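Local coordinates for protein pyridoxal kinase (Entamoeba histolytica, PDB 4S1H) that probably phosphorylates pyridoxal at the expense of ATP, as a magnesium-dependent kinase of the ribokinase clan, and binds ADP together with magnesium, at residues L79-F84 against Y91-R96; N95-I100 against K131-Y136; T145-L150 against H166-Q171. All coordinates share one frame; numbering follows the deposited sequence.

Interaction 1. Residues L79-F84 against Y91-R96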
loop_
_atom_site.group_PDB
_atom_site.type_symbol
_atom_site.label_atom_id
_atom_site.label_comp_id
_atom_site.label_asym_id
_atom_site.label_seq_id
_atom_site.Cartn_x
_atom_site.Cartn_y
_atom_site.Cartn_z
ATOM N N LEU A 79 16.022 6.276 0.845
ATOM C CA LEU A 79 15.628 5.361 1.870
ATOM C C LEU A 79 14.808 6.090 2.885
ATOM O O LEU A 79 15.151 7.225 3.221
ATOM C CB LEU A 79 16.867 4.796 2.510
ATOM C CG LEU A 79 16.685 3.772 3.605
ATOM C CD1 LEU A 79 16.086 2.491 3.064
ATOM C CD2 LEU A 79 18.043 3.494 4.191
ATOM N N VAL A 80 13.736 5.458 3.359
ATOM C CA VAL A 80 12.919 5.991 4.467
ATOM C C VAL A 80 12.704 4.913 5.478
ATOM O O VAL A 80 12.416 3.755 5.095
ATOM C CB VAL A 80 11.539 6.499 4.024
ATOM C CG1 VAL A 80 10.716 6.993 5.206
ATOM C CG2 VAL A 80 11.685 7.578 2.989
ATOM N N THR A 81 12.835 5.251 6.745
ATOM C CA THR A 81 12.419 4.378 7.809
ATOM C C THR A 81 11.410 5.084 8.661
ATOM O O THR A 81 11.477 6.334 8.846
ATOM C CB THR A 81 13.605 3.810 8.618
ATOM O OG1 THR A 81 14.237 4.889 9.306
ATOM C CG2 THR A 81 14.624 3.086 7.740
ATOM N N GLY A 82 10.474 4.310 9.209
ATOM C CA GLY A 82 9.440 4.793 10.085
ATOM C C GLY A 82 9.363 3.984 11.348
ATOM O O GLY A 82 10.344 3.915 12.143
ATOM N N TYR A 83 8.201 3.378 11.557
ATOM C CA TYR A 83 7.897 2.684 12.795
ATOM C C TYR A 83 8.538 1.311 12.838
ATOM O O TYR A 83 8.468 0.584 11.847
ATOM C CB TYR A 83 6.387 2.524 12.976
ATOM C CG TYR A 83 6.000 1.762 14.209
ATOM C CD1 TYR A 83 5.913 2.409 15.452
ATOM C CD2 TYR A 83 5.723 0.401 14.159
ATOM C CE1 TYR A 83 5.564 1.706 16.595
ATOM C CE2 TYR A 83 5.366 -0.297 15.285
ATOM C CZ TYR A 83 5.285 0.349 16.497
ATOM O OH TYR A 83 4.927 -0.340 17.625
ATOM N N PHE A 84 9.160 0.982 13.976
ATOM C CA PHE A 84 9.593 -0.379 14.249
ATOM C C PHE A 84 8.977 -0.870 15.561
ATOM O O PHE A 84 8.988 -0.147 16.563
ATOM C CB PHE A 84 11.101 -0.457 14.356
ATOM C CG PHE A 84 11.819 -0.110 13.103
ATOM C CD1 PHE A 84 12.159 -1.083 12.184
ATOM C CD2 PHE A 84 12.256 1.198 12.890
ATOM C CE1 PHE A 84 12.856 -0.745 11.047
ATOM C CE2 PHE A 84 12.986 1.531 11.766
ATOM C CZ PHE A 84 13.284 0.560 10.836
ATOM N N TYR A 91 18.237 -2.873 14.389
ATOM C CA TYR A 91 19.648 -3.231 14.216
ATOM C C TYR A 91 19.867 -3.912 12.865
ATOM O O TYR A 91 20.840 -3.613 12.192
ATOM C CB TYR A 91 20.186 -4.064 15.376
ATOM C CG TYR A 91 20.330 -3.249 16.652
ATOM C CD1 TYR A 91 21.146 -2.143 16.684
ATOM C CD2 TYR A 91 19.615 -3.584 17.792
ATOM C CE1 TYR A 91 21.281 -1.381 17.839
ATOM C CE2 TYR A 91 19.745 -2.835 18.952
ATOM C CZ TYR A 91 20.574 -1.738 18.953
ATOM O OH TYR A 91 20.714 -0.950 20.075
ATOM N N GLU A 92 18.937 -4.756 12.439
ATOM C CA GLU A 92 19.058 -5.355 11.107
ATOM C C GLU A 92 18.950 -4.313 9.990
ATOM O O GLU A 92 19.739 -4.338 9.029
ATOM C CB GLU A 92 18.015 -6.419 10.908
ATOM C CG GLU A 92 18.084 -7.138 9.562
ATOM C CD GLU A 92 19.440 -7.733 9.214
ATOM O OE1 GLU A 92 20.330 -7.930 10.096
ATOM O OE2 GLU A 92 19.605 -8.029 8.007
ATOM N N THR A 93 18.038 -3.362 10.152
ATOM C CA THR A 93 17.921 -2.259 9.221
ATOM C C THR A 93 19.231 -1.479 9.135
ATOM O O THR A 93 19.630 -1.068 8.047
ATOM C CB THR A 93 16.761 -1.345 9.591
ATOM O OG1 THR A 93 15.532 -2.059 9.395
ATOM C CG2 THR A 93 16.758 -0.074 8.755
ATOM N N ILE A 94 19.889 -1.226 10.263
ATOM C CA ILE A 94 21.191 -0.544 10.242
ATOM C C ILE A 94 22.148 -1.282 9.307
ATOM O O ILE A 94 22.820 -0.640 8.523
ATOM C CB ILE A 94 21.791 -0.373 11.654
ATOM C CG1 ILE A 94 21.020 0.707 12.438
ATOM C CG2 ILE A 94 23.272 -0.005 11.606
ATOM C CD1 ILE A 94 21.272 0.665 13.925
ATOM N N ASN A 95 22.198 -2.614 9.405
ATOM C CA ASN A 95 23.055 -3.402 8.517
ATOM C C ASN A 95 22.702 -3.173 7.065
ATOM O O ASN A 95 23.595 -3.019 6.246
ATOM C CB ASN A 95 22.964 -4.887 8.823
ATOM C CG ASN A 95 23.466 -5.252 10.198
ATOM O OD1 ASN A 95 24.375 -4.635 10.730
ATOM N ND2 ASN A 95 22.871 -6.304 10.771
ATOM N N ARG A 96 21.411 -3.159 6.763
ATOM C CA ARG A 96 20.934 -3.003 5.372
ATOM C C ARG A 96 21.210 -1.594 4.873
ATOM O O ARG A 96 21.677 -1.430 3.757
ATOM C CB ARG A 96 19.451 -3.295 5.279
ATOM C CG ARG A 96 19.073 -4.712 5.693
ATOM C CD ARG A 96 19.713 -5.785 4.851
ATOM N NE ARG A 96 19.438 -7.123 5.407
ATOM C CZ ARG A 96 19.422 -8.252 4.714
ATOM N NH1 ARG A 96 19.661 -8.242 3.413
ATOM N NH2 ARG A 96 19.162 -9.408 5.335
#
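Thr93 of helix 87-100 meets Thr81 of strand 78-81 and Phe84 of the loop that follows, inside the beta-alpha-beta unit made by strand 78-81, helix 87-100 and strand 107-110 of the ribokinase-like core. The backbones are nearest at Thr81 and Thr93, whose CA atoms lie 8.7 Å apart, and side chains alone bridge that gap.

The apolar part is a methyl pair. The methyls of Thr81 and Thr93 meet end-on, with Thr81 CG2 3.9 Å from Thr93 CG2. On the helix, this methyl stands anti to the backbone N of Thr93 (OG1 at chi1 -67°), which turns it to the strand. Atom CZ of Phe84 lies 4.1 Å from the same methyl, so Thr93 CG2 touches both partners. Leu133 of helix 124-133 also packs on Thr81, and Phe60 of helix 57-69 on Thr93, so these two helices each add a side chain beside the pair.

No hydrogen bond joins the two segments. Thr93 OG1 bonds instead to the carbonyl O of Leu89, one turn earlier in the helix, which satisfies a buried hydroxyl and fixes its rotation. Farther round the helix, Arg96 NE gives Glu92 OE2 a 2.8 Å salt-bridge bond, 26° out of the carboxylate plane on the anti side. Outside the segments, Arg96 NH2 has a second acidic partner in Asp65 of helix 57-69.

The Thr81 side chain is about 6 Å from that of Asp111, a magnesium-binding residue, which places this helix-strand packing close to the magnesium site. At the aromatic end Thr93 OG1 approaches the Phe84 ring obliquely, 3.4 Å from Phe84 CE1.

Interaction 2. Residues N95-I100 against K131-Y136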
loop_
_atom_site.group_PDB
_atom_site.type_symbol
_atom_site.label_atom_id
_atom_site.label_comp_id
_atom_site.label_asym_id
_atom_site.label_seq_id
_atom_site.Cartn_x
_atom_site.Cartn_y
_atom_site.Cartn_z
ATOM N N ASN A 95 22.198 -2.614 9.405
ATOM C CA ASN A 95 23.055 -3.402 8.517
ATOM C C ASN A 95 22.702 -3.173 7.065
ATOM O O ASN A 95 23.595 -3.019 6.246
ATOM C CB ASN A 95 22.964 -4.887 8.823
ATOM C CG ASN A 95 23.466 -5.252 10.198
ATOM O OD1 ASN A 95 24.375 -4.635 10.730
ATOM N ND2 ASN A 95 22.871 -6.304 10.771
ATOM N N ARG A 96 21.411 -3.159 6.763
ATOM C CA ARG A 96 20.934 -3.003 5.372
ATOM C C ARG A 96 21.210 -1.594 4.873
ATOM O O ARG A 96 21.677 -1.430 3.757
ATOM C CB ARG A 96 19.451 -3.295 5.279
ATOM C CG ARG A 96 19.073 -4.712 5.693
ATOM C CD ARG A 96 19.713 -5.785 4.851
ATOM N NE ARG A 96 19.438 -7.123 5.407
ATOM C CZ ARG A 96 19.422 -8.252 4.714
ATOM N NH1 ARG A 96 19.661 -8.242 3.413
ATOM N NH2 ARG A 96 19.162 -9.408 5.335
ATOM N N VAL A 97 21.056 -0.590 5.752
ATOM C CA VAL A 97 21.371 0.807 5.410
ATOM C C VAL A 97 22.815 1.015 5.032
ATOM O O VAL A 97 23.120 1.672 4.019
ATOM C CB VAL A 97 21.052 1.756 6.578
ATOM C CG1 VAL A 97 21.618 3.171 6.345
ATOM C CG2 VAL A 97 19.562 1.816 6.805
ATOM N N LYS A 98 23.709 0.488 5.859
ATOM C CA LYS A 98 25.124 0.543 5.594
ATOM C C LYS A 98 25.447 -0.066 4.236
ATOM O O LYS A 98 26.189 0.527 3.470
ATOM C CB LYS A 98 25.935 -0.149 6.693
ATOM C CG LYS A 98 26.027 0.686 7.960
ATOM C CD LYS A 98 27.102 0.197 8.919
ATOM C CE LYS A 98 26.662 -1.051 9.662
ATOM N NZ LYS A 98 27.765 -1.574 10.512
ATOM N N ARG A 99 24.896 -1.242 3.955
ATOM C CA ARG A 99 25.152 -1.917 2.676
ATOM C C ARG A 99 24.624 -1.077 1.510
ATOM O O ARG A 99 25.324 -0.911 0.517
ATOM C CB ARG A 99 24.534 -3.312 2.676
ATOM C CG ARG A 99 24.729 -4.119 1.391
ATOM C CD ARG A 99 24.075 -5.493 1.519
ATOM N NE ARG A 99 24.786 -6.349 2.484
ATOM C CZ ARG A 99 24.293 -7.448 3.071
ATOM N NH1 ARG A 99 23.055 -7.879 2.832
ATOM N NH2 ARG A 99 25.056 -8.128 3.925
ATOM N N ILE A 100 23.412 -0.548 1.644
ATOM C CA ILE A 100 22.775 0.213 0.572
ATOM C C ILE A 100 23.566 1.512 0.269
ATOM O O ILE A 100 23.756 1.866 -0.893
ATOM C CB ILE A 100 21.279 0.458 0.875
ATOM C CG1 ILE A 100 20.488 -0.851 0.709
ATOM C CG2 ILE A 100 20.700 1.517 -0.049
ATOM C CD1 ILE A 100 19.128 -0.817 1.375
ATOM N N LYS A 131 18.492 5.584 18.478
ATOM C CA LYS A 131 19.612 6.507 18.665
ATOM C C LYS A 131 20.801 6.143 17.798
ATOM O O LYS A 131 21.579 7.040 17.399
ATOM C CB LYS A 131 20.012 6.577 20.145
ATOM C CG LYS A 131 18.995 7.226 21.057
ATOM C CD LYS A 131 19.497 7.183 22.500
ATOM C CE LYS A 131 18.633 8.012 23.430
ATOM N NZ LYS A 131 19.284 8.178 24.758
ATOM N N GLU A 132 20.939 4.849 17.468
ATOM C CA GLU A 132 21.987 4.394 16.564
ATOM C C GLU A 132 21.592 4.544 15.111
ATOM O O GLU A 132 22.386 5.004 14.305
ATOM C CB GLU A 132 22.397 2.948 16.876
ATOM C CG GLU A 132 23.127 2.753 18.213
ATOM C CD GLU A 132 24.345 3.662 18.403
ATOM O OE1 GLU A 132 25.173 3.772 17.473
ATOM O OE2 GLU A 132 24.473 4.277 19.486
ATOM N N LEU A 133 20.355 4.193 14.782
ATOM C CA LEU A 133 19.897 4.333 13.396
ATOM C C LEU A 133 19.982 5.782 12.861
ATOM O O LEU A 133 20.393 6.010 11.751
ATOM C CB LEU A 133 18.453 3.803 13.248
ATOM C CG LEU A 133 17.873 3.823 11.830
ATOM C CD1 LEU A 133 18.727 3.031 10.853
ATOM C CD2 LEU A 133 16.456 3.297 11.843
ATOM N N ILE A 134 19.602 6.758 13.667
ATOM C CA ILE A 134 19.574 8.144 13.208
ATOM C C ILE A 134 20.949 8.645 12.762
ATOM O O ILE A 134 21.036 9.565 11.958
ATOM C CB ILE A 134 18.961 9.132 14.235
ATOM C CG1 ILE A 134 19.693 9.095 15.588
ATOM C CG2 ILE A 134 17.469 8.855 14.413
ATOM C CD1 ILE A 134 19.362 10.244 16.519
ATOM N N LYS A 135 22.013 8.044 13.272
ATOM C CA LYS A 135 23.365 8.477 12.954
ATOM C C LYS A 135 23.729 8.243 11.499
ATOM O O LYS A 135 24.690 8.839 11.014
ATOM C CB LYS A 135 24.395 7.810 13.866
ATOM C CG LYS A 135 24.223 8.173 15.332
ATOM C CD LYS A 135 25.329 7.561 16.175
ATOM C CE LYS A 135 25.132 7.865 17.639
ATOM N NZ LYS A 135 26.154 7.141 18.440
ATOM N N TYR A 136 22.968 7.386 10.805
ATOM C CA TYR A 136 23.186 7.139 9.397
ATOM C C TYR A 136 22.351 8.034 8.471
ATOM O O TYR A 136 22.551 8.018 7.274
ATOM C CB TYR A 136 22.941 5.648 9.093
ATOM C CG TYR A 136 23.850 4.742 9.916
ATOM C CD1 TYR A 136 25.143 4.417 9.483
ATOM C CD2 TYR A 136 23.443 4.264 11.152
ATOM C CE1 TYR A 136 25.980 3.612 10.247
ATOM C CE2 TYR A 136 24.270 3.465 11.924
ATOM C CZ TYR A 136 25.537 3.140 11.476
ATOM O OH TYR A 136 26.341 2.333 12.263
#
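Val97 and Lys98 of helix 87-100 pack against Leu133 of helix 124-133 and Tyr136, three residues further on; the two helices are neighbours that flank the central sheet of the ribokinase-like fold. The backbones come nearest at Val97 and Tyr136, with 7.7 Å between their CA atoms.

Apolar packing forms the buried part. The two methyls of Val97 serve different partners: CG1, anti to the backbone N (chi1 169°), lies 3.9 Å from Tyr136 CB, whereas CG2 faces Leu133 CD1 at the looser distance of 4.3 Å. Phe108 of strand 107-110 touches both Val97 and Leu133, which places this methyl contact against the sheet.

Aliphatic-to-aromatic packing makes up the more exposed part. Lys98 passes obliquely by the Tyr136 ring, using the methylenes of its chain: CG is 3.7 Å from Tyr136 CE1, and CD is 3.8 Å from that same ring carbon. These two distances show that the hydrocarbon stem of the lysine is what packs on the tyrosine. Beyond CG the chain bends at chi3 (-76°).

No hydrogen bond crosses between the segments. Within residues 131-136, the backbone N of Tyr136 bonds to the carbonyl O of Leu133, and Lys135 and Glu132 form a long, weak salt bridge. In the other segment, Arg99 NH1 has its acidic partner outside the contact, in Glu68 of helix 57-69. At its far end the tyrosine keeps to the lysine stem, Tyr136 OH lying 4.0 Å from Lys98 CD.

Interaction 3. Residues T145-L150 against H166-Q171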
loop_
_atom_site.group_PDB
_atom_site.type_symbol
_atom_site.label_atom_id
_atom_site.label_comp_id
_atom_site.label_asym_id
_atom_site.label_seq_id
_atom_site.Cartn_x
_atom_site.Cartn_y
_atom_site.Cartn_z
ATOM N N THR A 145 8.621 15.574 21.094
ATOM C CA THR A 145 8.722 14.472 22.036
ATOM C C THR A 145 9.823 13.477 21.640
ATOM O O THR A 145 10.610 13.019 22.479
ATOM C CB THR A 145 7.372 13.740 22.148
ATOM O OG1 THR A 145 6.413 14.617 22.758
ATOM C CG2 THR A 145 7.492 12.506 23.013
ATOM N N GLU A 146 9.839 13.151 20.353
ATOM C CA GLU A 146 10.802 12.216 19.809
ATOM C C GLU A 146 12.212 12.780 19.927
ATOM O O GLU A 146 13.123 12.053 20.350
ATOM C CB GLU A 146 10.419 11.793 18.394
ATOM C CG GLU A 146 9.165 10.954 18.440
ATOM C CD GLU A 146 8.361 10.931 17.176
ATOM O OE1 GLU A 146 8.546 11.830 16.316
ATOM O OE2 GLU A 146 7.549 9.970 17.075
ATOM N N LEU A 147 12.385 14.069 19.607
ATOM C CA LEU A 147 13.662 14.747 19.831
ATOM C C LEU A 147 14.122 14.645 21.282
ATOM O O LEU A 147 15.283 14.367 21.550
ATOM C CB LEU A 147 13.606 16.222 19.373
ATOM C CG LEU A 147 14.899 17.039 19.452
ATOM C CD1 LEU A 147 15.996 16.449 18.554
ATOM C CD2 LEU A 147 14.636 18.475 19.039
ATOM N N SER A 148 13.205 14.842 22.225
ATOM C CA SER A 148 13.533 14.699 23.627
ATOM C C SER A 148 13.974 13.276 23.995
ATOM O O SER A 148 14.942 13.090 24.744
ATOM C CB SER A 148 12.330 15.128 24.461
ATOM O OG SER A 148 12.594 15.034 25.834
ATOM N N PHE A 149 13.287 12.274 23.472
ATOM C CA PHE A 149 13.666 10.872 23.706
ATOM C C PHE A 149 15.008 10.500 23.083
ATOM O O PHE A 149 15.705 9.662 23.628
ATOM C CB PHE A 149 12.592 9.884 23.192
ATOM C CG PHE A 149 11.284 9.931 23.947
ATOM C CD1 PHE A 149 11.241 10.261 25.306
ATOM C CD2 PHE A 149 10.084 9.603 23.309
ATOM C CE1 PHE A 149 10.039 10.303 25.998
ATOM C CE2 PHE A 149 8.878 9.644 24.009
ATOM C CZ PHE A 149 8.858 9.993 25.351
ATOM N N LEU A 150 15.360 11.113 21.961
ATOM C CA LEU A 150 16.611 10.810 21.295
ATOM C C LEU A 150 17.809 11.485 21.936
ATOM O O LEU A 150 18.940 11.091 21.649
ATOM C CB LEU A 150 16.546 11.221 19.822
ATOM C CG LEU A 150 15.591 10.442 18.965
ATOM C CD1 LEU A 150 15.394 11.169 17.634
ATOM C CD2 LEU A 150 16.120 9.022 18.777
ATOM N N HIS A 166 21.612 20.461 18.648
ATOM C CA HIS A 166 23.070 20.505 18.739
ATOM C C HIS A 166 23.672 19.120 19.030
ATOM O O HIS A 166 24.624 18.673 18.350
ATOM C CB HIS A 166 23.483 21.530 19.780
ATOM C CG HIS A 166 24.960 21.592 20.009
ATOM N ND1 HIS A 166 25.817 22.177 19.097
ATOM C CD2 HIS A 166 25.738 21.055 20.978
ATOM C CE1 HIS A 166 27.060 22.065 19.533
ATOM N NE2 HIS A 166 27.041 21.390 20.672
ATOM N N ILE A 167 23.086 18.430 20.009
ATOM C CA ILE A 167 23.609 17.159 20.478
ATOM C C ILE A 167 23.660 16.187 19.284
ATOM O O ILE A 167 24.660 15.503 19.046
ATOM C CB ILE A 167 22.708 16.545 21.580
ATOM C CG1 ILE A 167 22.714 17.404 22.871
ATOM C CG2 ILE A 167 23.104 15.115 21.887
ATOM C CD1 ILE A 167 24.043 17.506 23.581
ATOM N N LEU A 168 22.603 16.201 18.496
ATOM C CA LEU A 168 22.526 15.290 17.353
ATOM C C LEU A 168 23.407 15.703 16.188
ATOM O O LEU A 168 23.992 14.838 15.531
ATOM C CB LEU A 168 21.076 15.137 16.905
ATOM C CG LEU A 168 20.164 14.563 17.971
ATOM C CD1 LEU A 168 18.802 14.327 17.313
ATOM C CD2 LEU A 168 20.670 13.280 18.623
ATOM N N HIS A 169 23.471 16.993 15.897
ATOM C CA HIS A 169 24.413 17.508 14.911
ATOM C C HIS A 169 25.870 17.173 15.267
ATOM O O HIS A 169 26.648 16.848 14.386
ATOM C CB HIS A 169 24.316 19.006 14.735
ATOM C CG HIS A 169 23.036 19.494 14.133
ATOM N ND1 HIS A 169 22.465 18.937 13.013
ATOM C CD2 HIS A 169 22.250 20.546 14.474
ATOM C CE1 HIS A 169 21.365 19.607 12.707
ATOM N NE2 HIS A 169 21.229 20.603 13.572
ATOM N N GLU A 170 26.228 17.240 16.553
ATOM C CA GLU A 170 27.588 16.855 16.996
ATOM C C GLU A 170 27.891 15.369 16.719
ATOM O O GLU A 170 29.042 15.018 16.552
ATOM C CB GLU A 170 27.782 17.169 18.467
ATOM C CG GLU A 170 27.892 18.657 18.718
ATOM C CD GLU A 170 29.247 19.231 18.337
ATOM O OE1 GLU A 170 30.175 19.183 19.181
ATOM O OE2 GLU A 170 29.372 19.763 17.202
ATOM N N GLN A 171 26.853 14.529 16.688
ATOM C CA GLN A 171 26.967 13.108 16.285
ATOM C C GLN A 171 27.076 12.912 14.783
ATOM O O GLN A 171 27.191 11.761 14.300
ATOM C CB GLN A 171 25.768 12.315 16.785
ATOM C CG GLN A 171 25.616 12.232 18.284
ATOM C CD GLN A 171 24.278 11.659 18.696
ATOM O OE1 GLN A 171 23.516 11.141 17.854
ATOM N NE2 GLN A 171 23.959 11.765 19.973
HETATM O O HOH W 1 21.564 10.623 21.014
#
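Leu147 and Leu168 make the tight part of this contact, CD1 of one lying 3.7 Å from CD1 of the other. The two side chains run antiparallel and overlap alongside one another. Leu147 gets there because CG stands anti to the backbone N (chi1 -176°), carrying its branch to the facing helix although the CB bond does not aim that way. Val178 and Ile176 pack on Leu147 and Leu168 respectively, so the leucine pair is buried against strand 175-183 of the four-stranded antiparallel sheet. Helices 144-151 and 158-170 thus pack together within the ribokinase-like fold, with Leu147 about 6 Å, side chain to side chain, from the ADP-binding residue Asn143.

The other side is looser. Leu168 CD2 comes no closer than 4.1 Å to the carbonyl O of Leu150, and no direct hydrogen bond joins the segments. A water fills the role instead: it donates to Leu150 O at 2.7 Å, giving that carbonyl a partner near the end of its helix. The same water accepts from Gln171, whose side-chain NE2 lies 2.9 Å from the water oxygen.

In the fold
Interaction 2 begins on the stretch where interaction 1 ends, and interaction 3 comes later in the chain. Interactions 1 and 2 share helix 87-100, including Asn95 and Arg96, and their centres are 7 Å apart. They merge into one core, where Leu79 CD2 lies 3.5 Å from Val97 CG2. Interaction 3 has its centre 16 Å from that of interaction 2 but still touches it: Ile134 CD1 is 3.9 Å from Leu168 CD2. Interactions 1 and 3, with centres 18 Å apart, do not touch. Residues 131-136 therefore touch both other contacts: the helix packed on strand 78-81, and the helix pair whose Leu147 side chain is about 10 Å from the bound ADP.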